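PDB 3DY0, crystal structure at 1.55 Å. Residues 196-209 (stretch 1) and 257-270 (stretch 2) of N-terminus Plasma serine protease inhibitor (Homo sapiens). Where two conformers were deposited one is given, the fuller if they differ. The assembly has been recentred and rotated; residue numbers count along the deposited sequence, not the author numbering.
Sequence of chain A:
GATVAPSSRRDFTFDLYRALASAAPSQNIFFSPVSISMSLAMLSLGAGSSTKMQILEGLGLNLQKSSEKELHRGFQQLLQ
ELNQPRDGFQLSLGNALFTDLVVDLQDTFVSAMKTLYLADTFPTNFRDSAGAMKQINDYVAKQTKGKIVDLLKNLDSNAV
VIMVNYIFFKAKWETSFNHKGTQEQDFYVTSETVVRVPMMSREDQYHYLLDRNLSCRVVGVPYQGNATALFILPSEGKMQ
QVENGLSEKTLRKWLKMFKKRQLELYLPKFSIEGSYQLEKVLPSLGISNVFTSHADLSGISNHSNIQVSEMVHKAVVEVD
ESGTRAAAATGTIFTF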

ATOM      1  N   ARG A 196      25.980   1.179  -7.519  1.00 13.33           N
ATOM      2  CA  ARG A 196      26.664   0.679  -6.328  1.00 14.35           C
ATOM      3  C   ARG A 196      25.697   0.689  -5.145  1.00 14.50           C
ATOM      4  O   ARG A 196      25.030   1.694  -4.895  1.00 15.93           O
ATOM      5  CB  ARG A 196      27.866   1.577  -6.021  1.00 15.87           C
ATOM      6  CG  ARG A 196      28.894   0.976  -5.089  1.00 19.77           C
ATOM      7  CD  ARG A 196      29.606  -0.179  -5.757  1.00 24.12           C
ATOM      8  NE  ARG A 196      30.809  -0.566  -5.028  1.00 26.46           N
ATOM      9  CZ  ARG A 196      31.553  -1.623  -5.333  1.00 28.63           C
ATOM     10  NH1 ARG A 196      32.635  -1.904  -4.620  1.00 28.05           N
ATOM     11  NH2 ARG A 196      31.209  -2.402  -6.350  1.00 25.75           N
ATOM     12  N   VAL A 197      25.617  -0.420  -4.415  1.00 14.40           N
ATOM     13  CA  VAL A 197      24.709  -0.498  -3.272  1.00 13.18           C
ATOM     14  C   VAL A 197      25.322  -1.244  -2.095  1.00 13.13           C
ATOM     15  O   VAL A 197      26.215  -2.071  -2.272  1.00 13.19           O
ATOM     16  CB  VAL A 197      23.395  -1.239  -3.633  1.00 13.48           C
ATOM     17  CG1 VAL A 197      22.766  -0.624  -4.868  1.00 15.76           C
ATOM     18  CG2 VAL A 197      23.673  -2.732  -3.855  1.00 14.04           C
ATOM     19  N   PRO A 198      24.862  -0.946  -0.868  1.00 11.73           N
ATOM     20  CA  PRO A 198      25.401  -1.644   0.301  1.00 12.59           C
ATOM     21  C   PRO A 198      24.678  -2.989   0.277  1.00 11.72           C
ATOM     22  O   PRO A 198      23.451  -3.022   0.324  1.00 13.43           O
ATOM     23  CB  PRO A 198      24.940  -0.784   1.480  1.00 14.07           C
ATOM     24  CG  PRO A 198      24.555   0.541   0.856  1.00 15.80           C
ATOM     25  CD  PRO A 198      23.955   0.136  -0.456  1.00 15.15           C
ATOM     26  N   MET A 199      25.421  -4.085   0.177  1.00 11.39           N
ATOM     27  CA  MET A 199      24.804  -5.408   0.124  1.00 11.12           C
ATOM     28  C   MET A 199      24.944  -6.125   1.458  1.00 11.67           C
ATOM     29  O   MET A 199      26.056  -6.424   1.897  1.00 11.36           O
ATOM     30  CB  MET A 199      25.458  -6.240  -0.985  1.00 10.89           C
ATOM     31  CG  MET A 199      24.795  -7.583  -1.270  1.00 10.84           C
ATOM     32  SD  MET A 199      23.191  -7.432  -2.105  1.00 10.66           S
ATOM     33  CE  MET A 199      23.706  -6.938  -3.749  1.00 12.12           C
ATOM     34  N   MET A 200      23.812  -6.391   2.103  1.00 10.63           N
ATOM     35  CA  MET A 200      23.805  -7.085   3.387  1.00  8.99           C
ATOM     36  C   MET A 200      23.911  -8.571   3.106  1.00 10.28           C
ATOM     37  O   MET A 200      23.620  -9.017   1.997  1.00 11.05           O
ATOM     38  CB  MET A 200      22.500  -6.822   4.141  1.00  9.35           C
ATOM     39  CG  MET A 200      22.100  -5.365   4.209  1.00  9.93           C
ATOM     40  SD  MET A 200      20.632  -5.133   5.224  1.00 11.10           S
ATOM     41  CE  MET A 200      19.371  -5.975   4.231  1.00 12.75           C
ATOM     42  N   SER A 201      24.323  -9.338   4.106  1.00 12.31           N
ATOM     43  CA  SER A 201      24.436 -10.774   3.910  1.00 13.49           C
ATOM     44  C   SER A 201      24.331 -11.561   5.198  1.00 14.48           C
ATOM     45  O   SER A 201      24.755 -11.105   6.260  1.00 15.61           O
ATOM     46  CB  SER A 201      25.761 -11.120   3.234  1.00 17.32           C
ATOM     47  OG  SER A 201      26.849 -10.903   4.113  1.00 20.54           O
ATOM     48  N   ARG A 202      23.753 -12.753   5.099  0.50 14.25           N
ATOM     49  CA  ARG A 202      23.593 -13.625   6.255  0.50 14.25           C
ATOM     50  C   ARG A 202      23.312 -15.048   5.794  0.50 14.39           C
ATOM     51  O   ARG A 202      22.390 -15.281   5.012  0.50 13.73           O
ATOM     52  CB  ARG A 202      22.447 -13.129   7.141  0.50 16.51           C
ATOM     53  CG  ARG A 202      22.250 -13.948   8.409  0.50 19.62           C
ATOM     54  CD  ARG A 202      20.920 -14.679   8.408  0.50 22.37           C
ATOM     55  NE  ARG A 202      19.781 -13.785   8.603  0.50 25.02           N
ATOM     56  CZ  ARG A 202      18.513 -14.182   8.605  0.50 24.69           C
ATOM     57  NH1 ARG A 202      18.216 -15.460   8.417  0.50 26.29           N
ATOM     58  NH2 ARG A 202      17.538 -13.307   8.798  0.50 25.91           N
ATOM     59  N   GLU A 203      24.118 -15.996   6.266  1.00 13.71           N
ATOM     60  CA  GLU A 203      23.932 -17.392   5.905  1.00 15.39           C
ATOM     61  C   GLU A 203      23.009 -17.922   6.992  1.00 15.04           C
ATOM     62  O   GLU A 203      23.290 -17.773   8.183  1.00 15.67           O
ATOM     63  CB  GLU A 203      25.261 -18.146   5.918  1.00 19.23           C
ATOM     64  CG  GLU A 203      25.148 -19.555   5.354  1.00 23.60           C
ATOM     65  CD  GLU A 203      26.462 -20.304   5.376  1.00 28.03           C
ATOM     66  OE1 GLU A 203      27.435 -19.819   4.759  1.00 31.26           O
ATOM     67  OE2 GLU A 203      26.520 -21.378   6.008  1.00 31.56           O
ATOM     68  N   ASP A 204      21.899 -18.528   6.587  1.00 13.24           N
ATOM     69  CA  ASP A 204      20.933 -19.024   7.558  1.00 13.76           C
ATOM     70  C   ASP A 204      19.936 -19.922   6.840  1.00 13.05           C
ATOM     71  O   ASP A 204      20.032 -20.134   5.634  1.00 12.67           O
ATOM     72  CB  ASP A 204      20.198 -17.826   8.175  1.00 15.37           C
ATOM     73  CG  ASP A 204      19.489 -18.160   9.480  1.00 17.21           C
ATOM     74  OD1 ASP A 204      19.522 -19.327   9.911  1.00 17.06           O
ATOM     75  OD2 ASP A 204      18.896 -17.233  10.075  1.00 20.21           O
ATOM     76  N   GLN A 205      18.988 -20.465   7.593  1.00 14.08           N
ATOM     77  CA  GLN A 205      17.948 -21.294   7.001  1.00 15.51           C
ATOM     78  C   GLN A 205      16.817 -20.336   6.658  1.00 14.06           C
ATOM     79  O   GLN A 205      16.443 -19.493   7.475  1.00 15.21           O
ATOM     80  CB  GLN A 205      17.442 -22.332   7.997  1.00 16.94           C
ATOM     81  CG  GLN A 205      16.383 -23.253   7.419  1.00 20.55           C
ATOM     82  CD  GLN A 205      15.725 -24.112   8.477  1.00 21.85           C
ATOM     83  OE1 GLN A 205      14.944 -23.622   9.294  1.00 25.86           O
ATOM     84  NE2 GLN A 205      16.044 -25.400   8.475  1.00 23.87           N
ATOM     85  N   TYR A 206      16.279 -20.454   5.449  1.00 12.99           N
ATOM     86  CA  TYR A 206      15.194 -19.582   5.008  1.00 12.72           C
ATOM     87  C   TYR A 206      14.120 -20.346   4.262  1.00 13.80           C
ATOM     88  O   TYR A 206      14.388 -21.400   3.675  1.00 14.77           O
ATOM     89  CB  TYR A 206      15.701 -18.531   4.014  1.00 13.30           C
ATOM     90  CG  TYR A 206      16.751 -17.569   4.505  1.00 11.76           C
ATOM     91  CD1 TYR A 206      16.394 -16.337   5.051  1.00 11.33           C
ATOM     92  CD2 TYR A 206      18.105 -17.861   4.360  1.00 10.42           C
ATOM     93  CE1 TYR A 206      17.366 -15.413   5.432  1.00 11.02           C
ATOM     94  CE2 TYR A 206      19.079 -16.948   4.734  1.00 11.42           C
ATOM     95  CZ  TYR A 206      18.705 -15.727   5.267  1.00 10.18           C
ATOM     96  OH  TYR A 206      19.680 -14.819   5.616  1.00 12.18           O
ATOM     97  N   HIS A 207      12.899 -19.820   4.286  0.50 14.06           N
ATOM     98  CA  HIS A 207      11.811 -20.431   3.537  0.50 13.70           C
ATOM     99  C   HIS A 207      12.142 -20.059   2.100  0.50 12.79           C
ATOM    100  O   HIS A 207      12.346 -18.885   1.781  0.50 11.54           O
ATOM    101  CB  HIS A 207      10.461 -19.848   3.953  0.50 16.28           C
ATOM    102  CG  HIS A 207       9.815 -20.580   5.087  0.50 18.45           C
ATOM    103  ND1 HIS A 207       9.402 -21.892   4.985  0.50 20.88           N
ATOM    104  CD2 HIS A 207       9.518 -20.190   6.349  0.50 20.42           C
ATOM    105  CE1 HIS A 207       8.880 -22.279   6.135  0.50 21.14           C
ATOM    106  NE2 HIS A 207       8.938 -21.264   6.980  0.50 21.28           N
ATOM    107  N   TYR A 208      12.208 -21.062   1.237  1.00 10.90           N
ATOM    108  CA  TYR A 208      12.584 -20.847  -0.148  1.00 11.44           C
ATOM    109  C   TYR A 208      11.774 -21.660  -1.138  1.00 12.26           C
ATOM    110  O   TYR A 208      11.304 -22.752  -0.826  1.00 12.68           O
ATOM    111  CB  TYR A 208      14.068 -21.219  -0.273  1.00 11.76           C
ATOM    112  CG  TYR A 208      14.652 -21.224  -1.668  1.00 11.97           C
ATOM    113  CD1 TYR A 208      15.196 -20.066  -2.223  1.00 12.31           C
ATOM    114  CD2 TYR A 208      14.708 -22.401  -2.415  1.00 14.51           C
ATOM    115  CE1 TYR A 208      15.793 -20.083  -3.486  1.00 13.57           C
ATOM    116  CE2 TYR A 208      15.298 -22.427  -3.685  1.00 14.42           C
ATOM    117  CZ  TYR A 208      15.842 -21.263  -4.208  1.00 14.30           C
ATOM    118  OH  TYR A 208      16.452 -21.284  -5.442  1.00 16.24           O
ATOM    119  N   LEU A 209      11.625 -21.113  -2.339  1.00 12.91           N
ATOM    120  CA  LEU A 209      10.917 -21.794  -3.410  1.00 12.54           C
ATOM    121  C   LEU A 209      11.445 -21.342  -4.759  1.00 14.09           C
ATOM    122  O   LEU A 209      11.675 -20.151  -4.985  1.00 13.26           O
ATOM    123  CB  LEU A 209       9.411 -21.509  -3.351  1.00 14.73           C
ATOM    124  CG  LEU A 209       8.584 -22.142  -4.477  1.00 18.20           C
ATOM    125  CD1 LEU A 209       8.622 -23.654  -4.345  1.00 19.81           C
ATOM    126  CD2 LEU A 209       7.148 -21.646  -4.417  1.00 18.37           C
TER
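Stretch 2 (257-270) MFKKRQLELYLPKF

An antiparallel β-ladder fixes its backbone by a repeating hydrogen-bond pattern and leaves the side chains to specialise, and residues 257–270 illustrate the principle. After the end of a helix, Phe258 leads into a strand, 259–268, that runs against strand 196–209 at 150° between their N-to-C directions, with the axes approaching to 4.3 Å. Lys259 pairs with Tyr208, Arg261 with Tyr206, Leu263 with Asp204, Leu265 with Arg202 and Leu267 with Met200. Each pair makes two hydrogen bonds, from Tyr208 N to Lys259 O at 2.7 Å and from Lys259 N to Tyr208 O at 3.1 Å, for example; beyond the last pair, Lys269 N reaches Pro198 O at 2.9 Å.

Tyr208 has the largest covered area. The end of its ring comes nearer to the partner strand, where CE2 lies 3.1 Å from Arg261 NH1, over one face of the guanidinium, and CD1 is 4.0 Å from Leu263 CD1. His207 points to the other side of the sheet and meets Phe258: His207 CB stands over the phenyl face, 3.8 Å from the ring centroid, while the two rings, tilted by 28°, barely overlap. Met200 shares the Tyr208 side, its CE 3.9 Å from Leu267 CD2, extending the apolar packing toward the far end of the ladder.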

ATOM      1  N   MET A 257       3.786 -23.229  -0.328  1.00 15.36           N
ATOM      2  CA  MET A 257       4.739 -24.182  -0.895  1.00 15.13           C
ATOM      3  C   MET A 257       6.184 -24.003  -0.425  1.00 16.86           C
ATOM      4  O   MET A 257       7.059 -24.813  -0.753  1.00 15.76           O
ATOM      5  CB  MET A 257       4.666 -24.144  -2.423  1.00 16.15           C
ATOM      6  CG  MET A 257       3.369 -24.737  -2.965  1.00 16.38           C
ATOM      7  SD  MET A 257       3.317 -24.861  -4.759  1.00 20.80           S
ATOM      8  CE  MET A 257       4.674 -25.940  -5.061  1.00 24.89           C
ATOM      9  N   PHE A 258       6.418 -22.945   0.346  1.00 17.49           N
ATOM     10  CA  PHE A 258       7.736 -22.636   0.913  1.00 18.81           C
ATOM     11  C   PHE A 258       8.359 -23.843   1.614  1.00 18.59           C
ATOM     12  O   PHE A 258       7.674 -24.553   2.346  1.00 19.83           O
ATOM     13  CB  PHE A 258       7.592 -21.523   1.960  1.00 19.45           C
ATOM     14  CG  PHE A 258       7.914 -20.145   1.453  1.00 19.96           C
ATOM     15  CD1 PHE A 258       7.362 -19.026   2.072  1.00 23.37           C
ATOM     16  CD2 PHE A 258       8.801 -19.958   0.400  1.00 22.16           C
ATOM     17  CE1 PHE A 258       7.688 -17.742   1.650  1.00 21.37           C
ATOM     18  CE2 PHE A 258       9.137 -18.675  -0.031  1.00 22.08           C
ATOM     19  CZ  PHE A 258       8.578 -17.565   0.598  1.00 24.17           C
ATOM     20  N   LYS A 259       9.657 -24.064   1.400  1.00 16.99           N
ATOM     21  CA  LYS A 259      10.383 -25.154   2.060  1.00 17.38           C
ATOM     22  C   LYS A 259      11.647 -24.566   2.697  1.00 17.96           C
ATOM     23  O   LYS A 259      12.186 -23.580   2.207  1.00 17.29           O
ATOM     24  CB  LYS A 259      10.784 -26.244   1.059  1.00 19.02           C
ATOM     25  CG  LYS A 259       9.620 -26.913   0.327  1.00 18.12           C
ATOM     26  CD  LYS A 259       8.673 -27.634   1.279  1.00 18.39           C
ATOM     27  CE  LYS A 259       7.571 -28.355   0.497  1.00 18.08           C
ATOM     28  NZ  LYS A 259       6.536 -28.944   1.392  1.00 18.62           N
ATOM     29  N   LYS A 260      12.120 -25.167   3.784  1.00 17.41           N
ATOM     30  CA  LYS A 260      13.318 -24.664   4.453  1.00 18.55           C
ATOM     31  C   LYS A 260      14.594 -25.073   3.732  1.00 18.54           C
ATOM     32  O   LYS A 260      14.768 -26.234   3.361  1.00 19.20           O
ATOM     33  CB  LYS A 260      13.354 -25.160   5.898  1.00 20.48           C
ATOM     34  CG  LYS A 260      12.208 -24.641   6.737  1.00 23.24           C
ATOM     35  CD  LYS A 260      12.193 -25.277   8.114  1.00 26.55           C
ATOM     36  CE  LYS A 260      10.988 -24.811   8.908  1.00 29.47           C
ATOM     37  NZ  LYS A 260      10.887 -25.500  10.221  1.00 29.81           N
ATOM     38  N   ARG A 261      15.489 -24.107   3.542  1.00 17.62           N
ATOM     39  CA  ARG A 261      16.754 -24.348   2.865  1.00 18.32           C
ATOM     40  C   ARG A 261      17.844 -23.417   3.384  1.00 16.52           C
ATOM     41  O   ARG A 261      17.569 -22.280   3.764  1.00 15.61           O
ATOM     42  CB  ARG A 261      16.590 -24.132   1.361  1.00 21.08           C
ATOM     43  CG  ARG A 261      17.873 -24.302   0.579  1.00 25.98           C
ATOM     44  CD  ARG A 261      17.628 -24.198  -0.910  1.00 27.82           C
ATOM     45  NE  ARG A 261      16.642 -25.172  -1.367  1.00 29.44           N
ATOM     46  CZ  ARG A 261      16.453 -25.497  -2.642  1.00 30.63           C
ATOM     47  NH1 ARG A 261      17.187 -24.924  -3.588  1.00 31.92           N
ATOM     48  NH2 ARG A 261      15.533 -26.392  -2.973  1.00 31.51           N
ATOM     49  N   GLN A 262      19.079 -23.905   3.394  1.00 15.79           N
ATOM     50  CA  GLN A 262      20.208 -23.105   3.848  1.00 15.80           C
ATOM     51  C   GLN A 262      20.671 -22.221   2.692  1.00 15.02           C
ATOM     52  O   GLN A 262      20.965 -22.713   1.598  1.00 13.88           O
ATOM     53  CB  GLN A 262      21.356 -24.014   4.291  1.00 18.86           C
ATOM     54  CG  GLN A 262      22.455 -23.291   5.050  1.00 21.47           C
ATOM     55  CD  GLN A 262      22.068 -22.986   6.488  1.00 21.29           C
ATOM     56  OE1 GLN A 262      22.757 -22.240   7.180  1.00 26.56           O
ATOM     57  NE2 GLN A 262      20.969 -23.571   6.943  1.00 23.98           N
ATOM     58  N   LEU A 263      20.732 -20.915   2.935  1.00 13.59           N
ATOM     59  CA  LEU A 263      21.159 -19.972   1.909  1.00 12.50           C
ATOM     60  C   LEU A 263      22.172 -18.978   2.444  1.00 12.40           C
ATOM     61  O   LEU A 263      22.137 -18.617   3.620  1.00 13.57           O
ATOM     62  CB  LEU A 263      19.976 -19.140   1.399  1.00 13.01           C
ATOM     63  CG  LEU A 263      18.718 -19.790   0.837  1.00 13.05           C
ATOM     64  CD1 LEU A 263      17.664 -18.711   0.606  1.00 14.12           C
ATOM     65  CD2 LEU A 263      19.040 -20.505  -0.453  1.00 14.02           C
ATOM     66  N   GLU A 264      23.074 -18.547   1.569  1.00 13.74           N
ATOM     67  CA  GLU A 264      24.031 -17.502   1.899  1.00 13.95           C
ATOM     68  C   GLU A 264      23.322 -16.368   1.161  1.00 13.10           C
ATOM     69  O   GLU A 264      23.515 -16.176  -0.042  1.00 13.34           O
ATOM     70  CB  GLU A 264      25.402 -17.778   1.280  1.00 19.16           C
ATOM     71  CG  GLU A 264      26.462 -16.753   1.667  1.00 24.70           C
ATOM     72  CD  GLU A 264      27.833 -17.064   1.091  1.00 27.18           C
ATOM     73  OE1 GLU A 264      28.766 -16.268   1.327  1.00 30.16           O
ATOM     74  OE2 GLU A 264      27.983 -18.099   0.406  1.00 29.60           O
ATOM     75  N   LEU A 265      22.459 -15.657   1.880  1.00 11.14           N
ATOM     76  CA  LEU A 265      21.656 -14.584   1.302  1.00 11.79           C
ATOM     77  C   LEU A 265      22.314 -13.216   1.270  1.00 11.14           C
ATOM     78  O   LEU A 265      22.836 -12.748   2.278  1.00 12.36           O
ATOM     79  CB  LEU A 265      20.328 -14.466   2.058  1.00 10.61           C
ATOM     80  CG  LEU A 265      19.365 -13.374   1.584  1.00 11.25           C
ATOM     81  CD1 LEU A 265      18.847 -13.722   0.191  1.00 11.67           C
ATOM     82  CD2 LEU A 265      18.210 -13.242   2.568  1.00 12.70           C
ATOM     83  N   TYR A 266      22.258 -12.585   0.100  1.00  9.56           N
ATOM     84  CA  TYR A 266      22.801 -11.248  -0.103  1.00 10.48           C
ATOM     85  C   TYR A 266      21.619 -10.382  -0.521  1.00  8.64           C
ATOM     86  O   TYR A 266      20.994 -10.624  -1.548  1.00  9.58           O
ATOM     87  CB  TYR A 266      23.880 -11.280  -1.186  1.00 11.36           C
ATOM     88  CG  TYR A 266      25.172 -11.905  -0.701  1.00 14.54           C
ATOM     89  CD1 TYR A 266      26.180 -11.121  -0.137  1.00 16.93           C
ATOM     90  CD2 TYR A 266      25.366 -13.283  -0.763  1.00 15.61           C
ATOM     91  CE1 TYR A 266      27.352 -11.698   0.356  1.00 16.68           C
ATOM     92  CE2 TYR A 266      26.530 -13.868  -0.272  1.00 16.29           C
ATOM     93  CZ  TYR A 266      27.518 -13.071   0.286  1.00 18.32           C
ATOM     94  OH  TYR A 266      28.671 -13.650   0.779  1.00 20.11           O
ATOM     95  N   LEU A 267      21.312  -9.387   0.302  1.00  8.14           N
ATOM     96  CA  LEU A 267      20.181  -8.500   0.059  1.00  9.12           C
ATOM     97  C   LEU A 267      20.615  -7.060   0.260  1.00  8.07           C
ATOM     98  O   LEU A 267      21.221  -6.721   1.273  1.00  8.82           O
ATOM     99  CB  LEU A 267      19.055  -8.823   1.043  1.00  9.45           C
ATOM    100  CG  LEU A 267      17.760  -8.017   0.944  1.00 10.75           C
ATOM    101  CD1 LEU A 267      16.973  -8.469  -0.269  1.00 11.58           C
ATOM    102  CD2 LEU A 267      16.931  -8.230   2.212  1.00 11.72           C
ATOM    103  N   PRO A 268      20.288  -6.186  -0.692  1.00  8.59           N
ATOM    104  CA  PRO A 268      20.702  -4.797  -0.517  1.00  8.80           C
ATOM    105  C   PRO A 268      19.990  -4.052   0.600  1.00 10.91           C
ATOM    106  O   PRO A 268      18.841  -4.358   0.946  1.00  8.71           O
ATOM    107  CB  PRO A 268      20.357  -4.154  -1.863  1.00  9.59           C
ATOM    108  CG  PRO A 268      20.356  -5.296  -2.827  1.00 11.16           C
ATOM    109  CD  PRO A 268      19.725  -6.406  -2.034  1.00  6.64           C
ATOM    110  N   LYS A 269      20.694  -3.088   1.184  0.50 10.38           N
ATOM    111  CA  LYS A 269      20.106  -2.230   2.200  0.50 12.07           C
ATOM    112  C   LYS A 269      19.532  -1.160   1.283  0.50 11.31           C
ATOM    113  O   LYS A 269      20.239  -0.649   0.413  0.50 12.35           O
ATOM    114  CB  LYS A 269      21.182  -1.617   3.098  0.50 13.83           C
ATOM    115  CG  LYS A 269      20.619  -0.686   4.165  0.50 17.27           C
ATOM    116  CD  LYS A 269      21.696   0.197   4.772  0.50 18.61           C
ATOM    117  CE  LYS A 269      22.820  -0.616   5.384  0.50 19.59           C
ATOM    118  NZ  LYS A 269      23.862   0.275   5.959  0.50 20.71           N
ATOM    119  N   PHE A 270      18.258  -0.826   1.448  1.00  9.89           N
ATOM    120  CA  PHE A 270      17.656   0.158   0.575  1.00 10.24           C
ATOM    121  C   PHE A 270      16.479   0.915   1.139  1.00 10.30           C
ATOM    122  O   PHE A 270      15.880   0.527   2.142  1.00 10.09           O
ATOM    123  CB  PHE A 270      17.211  -0.534  -0.725  1.00 10.94           C
ATOM    124  CG  PHE A 270      16.076  -1.516  -0.534  1.00  9.86           C
ATOM    125  CD1 PHE A 270      14.753  -1.082  -0.516  1.00  9.28           C
ATOM    126  CD2 PHE A 270      16.335  -2.870  -0.338  1.00  9.38           C
ATOM    127  CE1 PHE A 270      13.699  -1.981  -0.304  1.00 10.79           C
ATOM    128  CE2 PHE A 270      15.293  -3.775  -0.125  1.00  9.72           C
ATOM    129  CZ  PHE A 270      13.971  -3.328  -0.107  1.00 10.26           C
TER